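Local coordinates for protein phage related exonuclease (Haemophilus somnus 129PT, PDB 3K93) that probably acts as a phage-type exonuclease that hydrolyses DNA, and binds a sodium ion in this crystal, at residues R11-I19 with A135-Y144; C150-P161 with Q185-R196. All coordinates share one frame; numbering follows the deposited sequence.

Interaction 1 (R11-I19 with A135-Y144); sequences RCSSLHKII and AGYDIQMQGY
H16 lies against the turn that precedes helix 137-148. Its CB meets G136 CA at 3.4 Å. CG sits between the backbone N and the carbonyl carbon (chi1 72°), which swings the ring over the carbonyl of A135. A135 O stands 3.6 Å above the H16 ring plane, over its centre. ND1, CE1, NE2 and CD2 all look onto this same oxygen, and K17 CG lies over the rim of the opposite face. G136 has positive phi and ends the preceding helix in a Schellman motif. It is also the N-cap residue of the next helix. A water joins the two backbones: it donates to C12 O at 2.8 Å, accepts from H16 N at 2.9 Å and donates weakly to G136 O. Further along, C12 SG lies oblique to the Y144 ring, 4.5 Å from its centroid, and C12 CB touches Y144 CE1 at 3.6 Å. I139 CG2 touches both L15 CB and I19 CG1. Q140 NE2 donates to Y144 OH, while Q140 OE1 is held by K113. No direct hydrogen bond crosses between the segments, so the contact rests on apolar and sulfur-aromatic packing, a carbonyl oxygen over the imidazole and one bridging water.

Interaction 2 (C150-P161 with Q185-R196); sequences CDQAQIDFVLFP and QIRRITTVIIQR
D156 OD1 accepts a bond from T191 OG1 at 2.6 Å, and the hydroxyl meets it from above the carboxylate plane, 43° out of it. R79 makes a salt bridge to OD2, and S75 also bonds to that oxygen. These partners probably offset its charge and would help keep the buried aspartate ionised. I189 CD1 packs beside OD2. Strands 152-158 and 189-195 run antiparallel here, and paired N-H and C=O groups join A153 with I194, I155 with V192 and F157 with T190. I155 N to V192 O is 2.8 Å. On the side of I155 and F157, I155 CD1 meets I194 CG1, and V192 CG2 comes to the edge of the F157 ring at CE2, 4.0 Å away. I155 CG2 lies above one face of that ring, toward the rim. An arginine closes each end of the ladder. R188 bends at chi3 (-79°), which brings NH1 back to L159 O at 2.6 Å, in the carbonyl plane. The extended chain of R196 takes its NH1 to C150 O at 2.8 Å, nearly in the guanidinium plane. Helix 137-148 packs on the face bearing A153 and I155. Within this chain, 189-195 is an outer strand of the mixed sheet that also contains 108-114, the strand carrying sodium ligand D111. Such a sheet is consistent with the core of a lambda-exonuclease-like nuclease.

From the N terminus, interaction 1 closes first. It brings 135-144 back onto 11-19 across 115 residues that include helices 35-50, 59-66 and 68-79 and strand 108-114. Interaction 2 opens only after that, and closes a shorter loop of 23 residues that contains helix 173-181. The two are in series and neither nest nor cross. Helix 137-148 leads directly into strand 152-158, so the second segment of one contact is separated from the first segment of the other by only five residues. They also touch: Q142 NE2 probably bonds to Q195 O, and M141 packs on A153. Together they tie the N-terminal helix 15-19, through helix 137-148, to the mixed sheet.

Interaction 1 (R11-I19 with A135-Y144)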
loop_
_atom_site.group_PDB
_atom_site.type_symbol
_atom_site.label_atom_id
_atom_site.label_comp_id
_atom_site.label_asym_id
_atom_site.label_seq_id
_atom_site.Cartn_x
_atom_site.Cartn_y
_atom_site.Cartn_z
ATOM N N ARG A 11 20.418 14.736 -5.446
ATOM C CA ARG A 11 19.534 15.891 -5.689
ATOM C C ARG A 11 18.823 16.341 -4.401
ATOM O O ARG A 11 18.445 15.515 -3.565
ATOM C CB ARG A 11 18.473 15.561 -6.734
ATOM C CG ARG A 11 18.981 15.203 -8.157
ATOM C CD ARG A 11 17.804 15.239 -9.224
ATOM N NE ARG A 11 17.022 14.001 -9.286
ATOM C CZ ARG A 11 15.813 13.880 -9.869
ATOM N N CYS A 12 18.645 17.650 -4.229
ATOM C CA CYS A 12 17.974 18.156 -3.043
ATOM C C CYS A 12 16.570 17.518 -2.883
ATOM O O CYS A 12 16.181 17.179 -1.775
ATOM C CB CYS A 12 17.865 19.668 -3.069
ATOM S SG CYS A 12 19.404 20.534 -2.775
ATOM N N SER A 13 15.854 17.354 -4.001
ATOM C CA SER A 13 14.543 16.716 -4.036
ATOM C C SER A 13 14.525 15.245 -3.642
ATOM O O SER A 13 13.470 14.737 -3.273
ATOM C CB SER A 13 13.906 16.894 -5.422
ATOM O OG SER A 13 14.673 16.235 -6.408
ATOM N N SER A 14 15.681 14.576 -3.638
ATOM C CA SER A 14 15.749 13.189 -3.208
ATOM C C SER A 14 16.395 13.012 -1.874
ATOM O O SER A 14 16.565 11.886 -1.462
ATOM C CB SER A 14 16.549 12.311 -4.195
ATOM O OG SER A 14 16.104 12.455 -5.532
ATOM N N LEU A 15 16.784 14.082 -1.197
ATOM C CA LEU A 15 17.490 13.935 0.077
ATOM C C LEU A 15 16.647 13.244 1.146
ATOM O O LEU A 15 17.184 12.558 2.007
ATOM C CB LEU A 15 17.939 15.287 0.636
ATOM C CG LEU A 15 19.175 15.952 0.093
ATOM C CD1 LEU A 15 19.232 17.387 0.617
ATOM C CD2 LEU A 15 20.455 15.131 0.472
ATOM N N HIS A 16 15.341 13.451 1.123
ATOM C CA HIS A 16 14.479 12.784 2.106
ATOM C C HIS A 16 14.605 11.255 1.999
ATOM O O HIS A 16 14.543 10.585 2.998
ATOM C CB HIS A 16 13.025 13.223 1.953
ATOM C CG HIS A 16 12.356 12.670 0.745
ATOM N ND1 HIS A 16 12.632 13.120 -0.528
ATOM C CD2 HIS A 16 11.453 11.680 0.602
ATOM C CE1 HIS A 16 11.918 12.435 -1.405
ATOM N NE2 HIS A 16 11.200 11.553 -0.742
ATOM N N LYS A 17 14.848 10.729 0.801
ATOM C CA LYS A 17 15.005 9.278 0.623
ATOM C C LYS A 17 16.175 8.695 1.397
ATOM O O LYS A 17 16.122 7.548 1.783
ATOM C CB LYS A 17 15.131 8.915 -0.850
ATOM C CG LYS A 17 13.827 9.140 -1.647
ATOM C CD LYS A 17 14.080 9.041 -3.161
ATOM C CE LYS A 17 12.766 9.050 -3.958
ATOM N NZ LYS A 17 13.069 9.025 -5.454
ATOM N N ILE A 18 17.214 9.483 1.650
ATOM C CA ILE A 18 18.441 8.943 2.253
ATOM C C ILE A 18 18.757 9.574 3.607
ATOM O O ILE A 18 19.712 9.174 4.274
ATOM C CB ILE A 18 19.659 8.961 1.257
ATOM C CG1 ILE A 18 20.048 10.356 0.801
ATOM C CG2 ILE A 18 19.347 8.131 -0.046
ATOM C CD1 ILE A 18 20.667 11.184 1.856
ATOM N N ILE A 19 17.900 10.500 4.051
ATOM C CA ILE A 19 18.147 11.258 5.274
ATOM C C ILE A 19 17.819 10.467 6.567
ATOM O O ILE A 19 18.273 10.820 7.640
ATOM C CB ILE A 19 17.294 12.584 5.294
ATOM C CG1 ILE A 19 17.968 13.645 6.165
ATOM C CG2 ILE A 19 15.816 12.320 5.776
ATOM C CD1 ILE A 19 19.336 14.018 5.647
ATOM N N ALA A 135 6.660 14.644 2.890
ATOM C CA ALA A 135 7.192 14.620 1.527
ATOM C C ALA A 135 8.706 14.884 1.478
ATOM O O ALA A 135 9.289 14.736 0.436
ATOM C CB ALA A 135 6.482 15.583 0.645
ATOM N N GLY A 136 9.310 15.261 2.602
ATOM C CA GLY A 136 10.705 15.614 2.665
ATOM C C GLY A 136 11.082 17.002 2.167
ATOM O O GLY A 136 12.267 17.280 1.949
ATOM N N TYR A 137 10.104 17.880 1.984
ATOM C CA TYR A 137 10.405 19.215 1.469
ATOM C C TYR A 137 11.153 20.048 2.451
ATOM O O TYR A 137 11.898 20.925 2.053
ATOM C CB TYR A 137 9.163 19.948 1.068
ATOM C CG TYR A 137 8.312 19.261 0.033
ATOM C CD1 TYR A 137 8.883 18.496 -0.993
ATOM C CD2 TYR A 137 6.922 19.416 0.043
ATOM C CE1 TYR A 137 8.094 17.906 -1.964
ATOM C CE2 TYR A 137 6.115 18.790 -0.926
ATOM C CZ TYR A 137 6.709 18.059 -1.913
ATOM O OH TYR A 137 5.975 17.440 -2.865
ATOM N N ASP A 138 10.965 19.806 3.744
ATOM C CA ASP A 138 11.784 20.511 4.730
ATOM C C ASP A 138 13.286 20.285 4.507
ATOM O O ASP A 138 14.062 21.230 4.495
ATOM C CB ASP A 138 11.370 20.185 6.176
ATOM C CG ASP A 138 11.180 18.687 6.448
ATOM O OD1 ASP A 138 11.368 17.834 5.561
ATOM O OD2 ASP A 138 10.832 18.353 7.588
ATOM N N ILE A 139 13.676 19.041 4.263
ATOM C CA ILE A 139 15.085 18.689 4.057
ATOM C C ILE A 139 15.560 19.240 2.698
ATOM O O ILE A 139 16.696 19.719 2.559
ATOM C CB ILE A 139 15.294 17.158 4.057
ATOM C CG1 ILE A 139 14.706 16.509 5.324
ATOM C CG2 ILE A 139 16.755 16.837 4.001
ATOM C CD1 ILE A 139 15.316 17.098 6.641
ATOM N N GLN A 140 14.680 19.169 1.707
ATOM C CA GLN A 140 14.975 19.752 0.401
ATOM C C GLN A 140 15.335 21.231 0.547
ATOM O O GLN A 140 16.273 21.711 -0.105
ATOM C CB GLN A 140 13.778 19.594 -0.526
ATOM C CG GLN A 140 13.941 20.121 -1.951
ATOM C CD GLN A 140 12.635 20.182 -2.734
ATOM O OE1 GLN A 140 11.553 20.107 -2.154
ATOM N NE2 GLN A 140 12.735 20.365 -4.060
HETATM N N MSE A 141 14.580 21.957 1.383
HETATM C CA MSE A 141 14.825 23.395 1.550
HETATM C C MSE A 141 16.166 23.602 2.243
HETATM O O MSE A 141 16.835 24.600 1.962
HETATM C CB MSE A 141 13.717 24.093 2.383
HETATM C CG MSE A 141 12.326 24.242 1.774
HETATM SE SE MSE A 141 12.377 24.946 0.015
HETATM C CE MSE A 141 12.138 23.281 -0.846
ATOM N N GLN A 142 16.548 22.692 3.160
ATOM C CA GLN A 142 17.826 22.844 3.858
ATOM C C GLN A 142 18.964 22.702 2.860
ATOM O O GLN A 142 19.956 23.410 2.958
ATOM C CB GLN A 142 18.011 21.845 4.982
ATOM C CG GLN A 142 17.008 21.967 6.080
ATOM C CD GLN A 142 17.197 23.180 6.966
ATOM O OE1 GLN A 142 18.211 23.894 6.893
ATOM N NE2 GLN A 142 16.227 23.403 7.834
ATOM N N GLY A 143 18.782 21.810 1.894
ATOM C CA GLY A 143 19.736 21.617 0.822
ATOM C C GLY A 143 19.847 22.846 -0.055
ATOM O O GLY A 143 20.966 23.249 -0.390
ATOM N N TYR A 144 18.714 23.480 -0.409
ATOM C CA TYR A 144 18.815 24.725 -1.180
ATOM C C TYR A 144 19.427 25.867 -0.369
ATOM O O TYR A 144 20.168 26.699 -0.914
ATOM C CB TYR A 144 17.454 25.177 -1.703
ATOM C CG TYR A 144 16.765 24.260 -2.714
ATOM C CD1 TYR A 144 17.483 23.575 -3.666
ATOM C CD2 TYR A 144 15.376 24.159 -2.752
ATOM C CE1 TYR A 144 16.879 22.773 -4.597
ATOM C CE2 TYR A 144 14.743 23.334 -3.696
ATOM C CZ TYR A 144 15.514 22.651 -4.623
ATOM O OH TYR A 144 14.952 21.823 -5.570
HETATM O O HOH W 1 14.310 15.843 -0.235
#

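Interaction 2 (C150-P161 with Q185-R196)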
loop_
_atom_site.group_PDB
_atom_site.type_symbol
_atom_site.label_atom_id
_atom_site.label_comp_id
_atom_site.label_asym_id
_atom_site.label_seq_id
_atom_site.Cartn_x
_atom_site.Cartn_y
_atom_site.Cartn_z
ATOM N N CYS A 150 21.438 30.823 2.253
ATOM C CA CYS A 150 20.235 31.510 2.725
ATOM C C CYS A 150 19.895 31.113 4.139
ATOM O O CYS A 150 20.250 30.033 4.617
ATOM C CB CYS A 150 19.023 31.182 1.827
ATOM S SG CYS A 150 19.060 31.981 0.193
ATOM N N ASP A 151 19.151 31.999 4.785
ATOM C CA ASP A 151 18.717 31.838 6.169
ATOM C C ASP A 151 17.336 31.268 6.303
ATOM O O ASP A 151 17.019 30.735 7.353
ATOM C CB ASP A 151 18.750 33.195 6.903
ATOM C CG ASP A 151 20.156 33.676 7.142
ATOM O OD1 ASP A 151 21.088 32.826 7.130
ATOM O OD2 ASP A 151 20.321 34.899 7.325
ATOM N N GLN A 152 16.503 31.418 5.282
ATOM C CA GLN A 152 15.167 30.850 5.339
ATOM C C GLN A 152 14.652 30.404 3.987
ATOM O O GLN A 152 15.188 30.786 2.966
ATOM C CB GLN A 152 14.172 31.752 6.097
ATOM C CG GLN A 152 13.638 32.967 5.404
ATOM C CD GLN A 152 12.235 33.392 5.978
ATOM O OE1 GLN A 152 11.318 33.671 5.219
ATOM N NE2 GLN A 152 12.087 33.394 7.315
ATOM N N ALA A 153 13.648 29.533 4.034
ATOM C CA ALA A 153 12.955 28.992 2.870
ATOM C C ALA A 153 11.461 29.057 3.171
ATOM O O ALA A 153 11.048 28.924 4.327
ATOM C CB ALA A 153 13.366 27.510 2.602
ATOM N N GLN A 154 10.671 29.278 2.134
ATOM C CA GLN A 154 9.252 29.259 2.253
ATOM C C GLN A 154 8.687 28.378 1.170
ATOM O O GLN A 154 8.959 28.590 0.008
ATOM C CB GLN A 154 8.711 30.694 2.162
ATOM C CG GLN A 154 9.157 31.584 3.313
ATOM C CD GLN A 154 8.620 32.957 3.190
ATOM O OE1 GLN A 154 7.604 33.166 2.554
ATOM N NE2 GLN A 154 9.299 33.920 3.789
ATOM N N ILE A 155 7.914 27.374 1.562
ATOM C CA ILE A 155 7.316 26.436 0.618
ATOM C C ILE A 155 5.914 26.944 0.386
ATOM O O ILE A 155 5.106 26.987 1.313
ATOM C CB ILE A 155 7.253 25.014 1.197
ATOM C CG1 ILE A 155 8.637 24.513 1.583
ATOM C CG2 ILE A 155 6.603 24.054 0.224
ATOM C CD1 ILE A 155 8.609 23.375 2.612
ATOM N N ASP A 156 5.642 27.376 -0.835
ATOM C CA ASP A 156 4.306 27.832 -1.250
ATOM C C ASP A 156 3.547 26.663 -1.905
ATOM O O ASP A 156 3.787 26.326 -3.071
ATOM C CB ASP A 156 4.449 28.955 -2.283
ATOM C CG ASP A 156 4.782 30.323 -1.663
ATOM O OD1 ASP A 156 4.831 30.490 -0.413
ATOM O OD2 ASP A 156 4.955 31.256 -2.467
ATOM N N PHE A 157 2.660 26.026 -1.147
ATOM C CA PHE A 157 1.718 25.054 -1.681
ATOM C C PHE A 157 0.620 25.873 -2.357
ATOM O O PHE A 157 -0.012 26.694 -1.701
ATOM C CB PHE A 157 1.105 24.230 -0.561
ATOM C CG PHE A 157 2.066 23.307 0.088
ATOM C CD1 PHE A 157 2.381 22.101 -0.502
ATOM C CD2 PHE A 157 2.648 23.621 1.291
ATOM C CE1 PHE A 157 3.272 21.240 0.096
ATOM C CE2 PHE A 157 3.536 22.750 1.894
ATOM C CZ PHE A 157 3.856 21.580 1.296
ATOM N N VAL A 158 0.411 25.619 -3.660
ATOM C CA VAL A 158 -0.520 26.378 -4.480
ATOM C C VAL A 158 -1.436 25.453 -5.281
ATOM O O VAL A 158 -0.974 24.480 -5.917
ATOM C CB VAL A 158 0.228 27.341 -5.411
ATOM C CG1 VAL A 158 0.872 28.454 -4.597
ATOM C CG2 VAL A 158 1.270 26.609 -6.225
ATOM N N LEU A 159 -2.740 25.728 -5.226
ATOM C CA LEU A 159 -3.762 24.966 -5.954
ATOM C C LEU A 159 -4.322 25.813 -7.073
ATOM O O LEU A 159 -4.992 26.840 -6.821
ATOM C CB LEU A 159 -4.922 24.546 -5.023
ATOM C CG LEU A 159 -6.017 23.738 -5.718
ATOM C CD1 LEU A 159 -5.462 22.422 -6.319
ATOM C CD2 LEU A 159 -7.249 23.467 -4.782
ATOM N N PHE A 160 -4.040 25.395 -8.305
ATOM C CA PHE A 160 -4.660 25.962 -9.470
ATOM C C PHE A 160 -5.533 24.875 -10.074
ATOM O O PHE A 160 -5.310 23.688 -9.818
ATOM C CB PHE A 160 -3.590 26.330 -10.527
ATOM C CG PHE A 160 -2.618 27.399 -10.088
ATOM C CD1 PHE A 160 -3.019 28.719 -9.992
ATOM C CD2 PHE A 160 -1.300 27.088 -9.810
ATOM C CE1 PHE A 160 -2.145 29.708 -9.596
ATOM C CE2 PHE A 160 -0.395 28.111 -9.417
ATOM C CZ PHE A 160 -0.834 29.415 -9.313
ATOM N N PRO A 161 -6.458 25.257 -10.938
ATOM C CA PRO A 161 -7.176 24.242 -11.715
ATOM C C PRO A 161 -6.236 23.401 -12.540
ATOM O O PRO A 161 -5.219 23.913 -13.017
ATOM C CB PRO A 161 -8.069 25.061 -12.654
ATOM C CG PRO A 161 -8.031 26.414 -12.181
ATOM C CD PRO A 161 -6.846 26.619 -11.316
ATOM N N GLN A 185 -8.491 32.744 -4.922
ATOM C CA GLN A 185 -7.104 32.433 -5.078
ATOM C C GLN A 185 -6.292 32.646 -3.808
ATOM O O GLN A 185 -5.410 31.841 -3.523
ATOM C CB GLN A 185 -6.476 33.212 -6.213
ATOM C CG GLN A 185 -5.175 32.589 -6.712
ATOM C CD GLN A 185 -4.560 33.398 -7.806
ATOM O OE1 GLN A 185 -4.183 34.562 -7.580
ATOM N NE2 GLN A 185 -4.463 32.810 -9.016
ATOM N N ILE A 186 -6.598 33.672 -3.024
ATOM C CA ILE A 186 -5.876 33.869 -1.772
ATOM C C ILE A 186 -6.063 32.720 -0.782
ATOM O O ILE A 186 -5.191 32.526 0.030
ATOM C CB ILE A 186 -6.081 35.271 -1.068
ATOM C CG1 ILE A 186 -7.541 35.628 -0.895
ATOM C CG2 ILE A 186 -5.349 36.441 -1.841
ATOM C CD1 ILE A 186 -8.330 34.632 -0.169
ATOM N N ARG A 187 -7.142 31.928 -0.881
ATOM C CA ARG A 187 -7.286 30.727 -0.034
ATOM C C ARG A 187 -6.606 29.472 -0.588
ATOM O O ARG A 187 -6.593 28.414 0.082
ATOM C CB ARG A 187 -8.755 30.423 0.222
ATOM C CG ARG A 187 -9.401 31.432 1.206
ATOM C CD ARG A 187 -10.874 31.356 1.151
ATOM N NE ARG A 187 -11.504 32.354 2.016
ATOM C CZ ARG A 187 -12.817 32.441 2.227
ATOM N NH1 ARG A 187 -13.657 31.600 1.633
ATOM N NH2 ARG A 187 -13.296 33.375 3.034
ATOM N N ARG A 188 -6.039 29.580 -1.786
ATOM C CA ARG A 188 -5.426 28.427 -2.444
ATOM C C ARG A 188 -3.903 28.459 -2.416
ATOM O O ARG A 188 -3.270 27.727 -3.152
ATOM C CB ARG A 188 -5.954 28.293 -3.878
ATOM C CG ARG A 188 -7.365 27.764 -3.886
ATOM C CD ARG A 188 -7.888 27.496 -5.291
ATOM N NE ARG A 188 -8.318 28.713 -5.975
ATOM C CZ ARG A 188 -7.746 29.253 -7.050
ATOM N NH1 ARG A 188 -6.676 28.721 -7.626
ATOM N NH2 ARG A 188 -8.250 30.366 -7.568
ATOM N N ILE A 189 -3.322 29.325 -1.579
ATOM C CA ILE A 189 -1.883 29.307 -1.317
ATOM C C ILE A 189 -1.723 29.124 0.180
ATOM O O ILE A 189 -2.326 29.855 0.941
ATOM C CB ILE A 189 -1.129 30.581 -1.877
ATOM C CG1 ILE A 189 0.357 30.532 -1.493
ATOM C CG2 ILE A 189 -1.757 31.856 -1.418
ATOM C CD1 ILE A 189 1.239 31.518 -2.263
ATOM N N THR A 190 -0.944 28.132 0.591
ATOM C CA THR A 190 -0.570 27.954 1.979
ATOM C C THR A 190 0.928 27.839 2.012
ATOM O O THR A 190 1.501 27.007 1.287
ATOM C CB THR A 190 -1.195 26.697 2.612
ATOM O OG1 THR A 190 -2.616 26.792 2.529
ATOM C CG2 THR A 190 -0.809 26.556 4.117
ATOM N N THR A 191 1.565 28.681 2.845
ATOM C CA THR A 191 3.025 28.799 2.900
ATOM C C THR A 191 3.573 28.203 4.206
ATOM O O THR A 191 2.995 28.444 5.251
ATOM C CB THR A 191 3.472 30.272 2.799
ATOM O OG1 THR A 191 3.113 30.788 1.513
ATOM C CG2 THR A 191 4.996 30.385 2.945
ATOM N N VAL A 192 4.646 27.406 4.131
ATOM C CA VAL A 192 5.324 26.873 5.318
ATOM C C VAL A 192 6.749 27.453 5.343
ATOM O O VAL A 192 7.446 27.395 4.354
ATOM C CB VAL A 192 5.379 25.345 5.303
ATOM C CG1 VAL A 192 6.236 24.791 6.495
ATOM C CG2 VAL A 192 3.966 24.751 5.321
ATOM N N ILE A 193 7.146 28.035 6.461
ATOM C CA ILE A 193 8.427 28.722 6.587
ATOM C C ILE A 193 9.380 27.742 7.251
ATOM O O ILE A 193 9.068 27.215 8.296
ATOM C CB ILE A 193 8.298 30.002 7.505
ATOM C CG1 ILE A 193 7.302 31.005 6.913
ATOM C CG2 ILE A 193 9.637 30.679 7.698
ATOM C CD1 ILE A 193 6.821 32.126 7.927
ATOM N N ILE A 194 10.529 27.491 6.638
ATOM C CA ILE A 194 11.541 26.601 7.198
ATOM C C ILE A 194 12.783 27.441 7.532
ATOM O O ILE A 194 13.309 28.109 6.647
ATOM C CB ILE A 194 11.945 25.500 6.173
ATOM C CG1 ILE A 194 10.717 24.738 5.635
ATOM C CG2 ILE A 194 12.906 24.521 6.813
ATOM C CD1 ILE A 194 10.029 23.829 6.665
ATOM N N GLN A 195 13.233 27.425 8.797
ATOM C CA GLN A 195 14.438 28.137 9.192
ATOM C C GLN A 195 15.658 27.279 8.835
ATOM O O GLN A 195 15.594 26.076 8.952
ATOM C CB GLN A 195 14.455 28.427 10.710
ATOM C CG GLN A 195 13.332 29.334 11.238
ATOM C CD GLN A 195 13.269 30.658 10.497
ATOM O OE1 GLN A 195 14.298 31.196 10.080
ATOM N NE2 GLN A 195 12.065 31.176 10.307
ATOM N N ARG A 196 16.755 27.910 8.404
ATOM C CA ARG A 196 18.033 27.207 8.171
ATOM C C ARG A 196 18.410 26.505 9.453
ATOM O O ARG A 196 18.262 27.068 10.498
ATOM C CB ARG A 196 19.126 28.205 7.835
ATOM C CG ARG A 196 20.485 27.586 7.591
ATOM C CD ARG A 196 21.552 28.640 7.517
ATOM N NE ARG A 196 22.814 28.027 7.101
ATOM C CZ ARG A 196 23.227 27.890 5.845
ATOM N NH1 ARG A 196 22.537 28.373 4.816
ATOM N NH2 ARG A 196 24.394 27.294 5.616
#